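Local coordinates for excretory-secretory protein 2 (Ancylostoma ceylanicum, PDB 3NSW) that is secreted by a parasitic hookworm, adopts a netrin-like fold and probably acts as an immunomodulator of the host, at residues A[8-13]-A[67-72]. Numbering follows the deposited sequence.
Sequences PKMLSE and GNIQLT
In the netrin-like fold of this protein, the short outermost strand 9-10, with P8 just before it, meets the loop 67-72 through P8, M10, I69 and L71, with two waters bridging the backbones. I69 points its side chain at the strand and divides it between two partners. Its CG1 takes the crowded position between backbone N and carbonyl carbon (chi1 64°), and CD1, extended beyond it, lies against the proline ring, 3.7 Å from both P8 CB and P8 CG; the rigid, apolar ring gives this methyl a surface to rest on. The other branch, CG2, packs 3.7 Å from M10 SD. It also rests against P8 O at 3.4 Å, a van der Waals contact, while that oxygen takes a hydrogen bond from water. A beta-branched residue suits this place because its two branches reach different neighbours; the I69 side chain crosses those of P8 and M10 at about a right angle. M10 is bent at chi2 (-55°), which places its sulfur, and the branched end of L71 brings CD2 to within 3.9 Å of M10 SD. The sulfur thus meets the two methyls from neighbouring directions; an unbranched, flexible chain suits such a partly open edge.

The polar backbone is joined through water. One water donates to P8 O at 2.7 Å and accepts from N68 N; the other accepts from M10 N at 2.9 Å and donates to N68 O. Thus the peptide groups on both sides of N68 are joined by water, one to P8 O and one to M10 N. The bridged atoms stand too far apart for direct pairing, P8 O lying 5.0 Å from N68 N and M10 N 4.8 Å from N68 O.

On the strand's other edge K9 pairs with C88 and V90 of the parallel strand 88-92, whose V90 also touches P8, M10 and L71; D64, just after strand 59-63, packs on P8 and I69.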
# COMPACT_ATOMS: atom_id res chain seq x y z
N PRO A 8 7.26 -3.10 -5.54
CA PRO A 8 6.14 -3.56 -4.72
C PRO A 8 5.66 -4.93 -5.16
O PRO A 8 5.86 -5.32 -6.32
CB PRO A 8 5.04 -2.51 -4.98
CG PRO A 8 5.73 -1.37 -5.61
CD PRO A 8 6.92 -1.90 -6.32
N LYS A 9 5.07 -5.68 -4.24
CA LYS A 9 4.57 -7.00 -4.58
C LYS A 9 3.07 -7.06 -4.35
O LYS A 9 2.58 -6.45 -3.41
CB LYS A 9 5.27 -8.08 -3.75
CG LYS A 9 5.11 -7.93 -2.24
CD LYS A 9 5.84 -9.05 -1.51
CE LYS A 9 5.58 -9.01 -0.01
NZ LYS A 9 6.33 -10.08 0.71
N MET A 10 2.38 -7.83 -5.18
CA MET A 10 0.97 -8.12 -4.97
C MET A 10 0.89 -9.25 -3.96
O MET A 10 1.61 -10.25 -4.09
CB MET A 10 0.28 -8.57 -6.26
CG MET A 10 0.20 -7.54 -7.37
SD MET A 10 -0.59 -5.99 -6.90
CE MET A 10 -2.17 -6.49 -6.26
N LEU A 11 0.02 -9.09 -2.96
CA LEU A 11 -0.24 -10.15 -1.99
C LEU A 11 -1.61 -10.76 -2.23
O LEU A 11 -2.60 -10.03 -2.35
CB LEU A 11 -0.21 -9.62 -0.56
CG LEU A 11 1.07 -9.31 0.20
CD1 LEU A 11 0.68 -9.07 1.66
CD2 LEU A 11 2.09 -10.44 0.11
N SER A 12 -1.67 -12.08 -2.29
CA SER A 12 -2.95 -12.79 -2.37
C SER A 12 -3.70 -12.67 -1.05
O SER A 12 -4.92 -12.49 -1.04
CB SER A 12 -2.74 -14.26 -2.73
OG SER A 12 -1.96 -14.92 -1.75
N GLU A 13 -2.97 -12.75 0.06
CA GLU A 13 -3.57 -12.60 1.39
C GLU A 13 -2.69 -11.78 2.33
O GLU A 13 -1.49 -12.03 2.45
CB GLU A 13 -3.86 -13.98 2.02
CG GLU A 13 -4.53 -13.91 3.39
CD GLU A 13 -4.91 -15.27 3.96
OE1 GLU A 13 -4.42 -16.31 3.46
OE2 GLU A 13 -5.70 -15.30 4.92
N GLY A 67 8.14 -3.73 -12.07
CA GLY A 67 6.97 -4.05 -12.88
C GLY A 67 6.36 -5.39 -12.51
O GLY A 67 5.73 -6.04 -13.34
N ASN A 68 6.57 -5.82 -11.26
CA ASN A 68 5.91 -7.02 -10.75
C ASN A 68 4.49 -6.72 -10.26
O ASN A 68 3.80 -7.59 -9.72
CB ASN A 68 6.75 -7.69 -9.66
CG ASN A 68 8.04 -8.27 -10.20
OD1 ASN A 68 8.15 -8.59 -11.39
ND2 ASN A 68 9.03 -8.41 -9.33
N ILE A 69 4.07 -5.47 -10.44
CA ILE A 69 2.68 -5.07 -10.25
C ILE A 69 2.19 -4.33 -11.50
O ILE A 69 2.99 -3.73 -12.22
CB ILE A 69 2.46 -4.19 -8.99
CG1 ILE A 69 3.20 -2.85 -9.11
CG2 ILE A 69 2.82 -4.95 -7.70
CD1 ILE A 69 2.90 -1.86 -7.98
N GLN A 70 0.89 -4.39 -11.76
CA GLN A 70 0.30 -3.65 -12.86
C GLN A 70 -0.99 -3.05 -12.34
O GLN A 70 -2.07 -3.55 -12.61
CB GLN A 70 0.02 -4.56 -14.06
CG GLN A 70 -0.18 -3.82 -15.38
CD GLN A 70 1.13 -3.35 -16.00
OE1 GLN A 70 1.91 -4.15 -16.50
NE2 GLN A 70 1.35 -2.04 -15.98
N LEU A 71 -0.87 -2.00 -11.53
CA LEU A 71 -2.05 -1.43 -10.88
C LEU A 71 -2.92 -0.73 -11.92
O LEU A 71 -2.41 -0.24 -12.93
CB LEU A 71 -1.65 -0.47 -9.76
CG LEU A 71 -0.66 -1.01 -8.74
CD1 LEU A 71 -0.44 -0.01 -7.60
CD2 LEU A 71 -1.12 -2.35 -8.19
N THR A 72 -4.22 -0.73 -11.68
CA THR A 72 -5.15 -0.13 -12.64
C THR A 72 -5.66 1.23 -12.19
O THR A 72 -5.72 1.53 -10.99
CB THR A 72 -6.33 -1.07 -12.96
OG1 THR A 72 -6.89 -1.58 -11.74
CG2 THR A 72 -5.87 -2.24 -13.83
O HOH W 1 7.38 -4.80 -8.43
O HOH W 2 3.93 -9.17 -7.27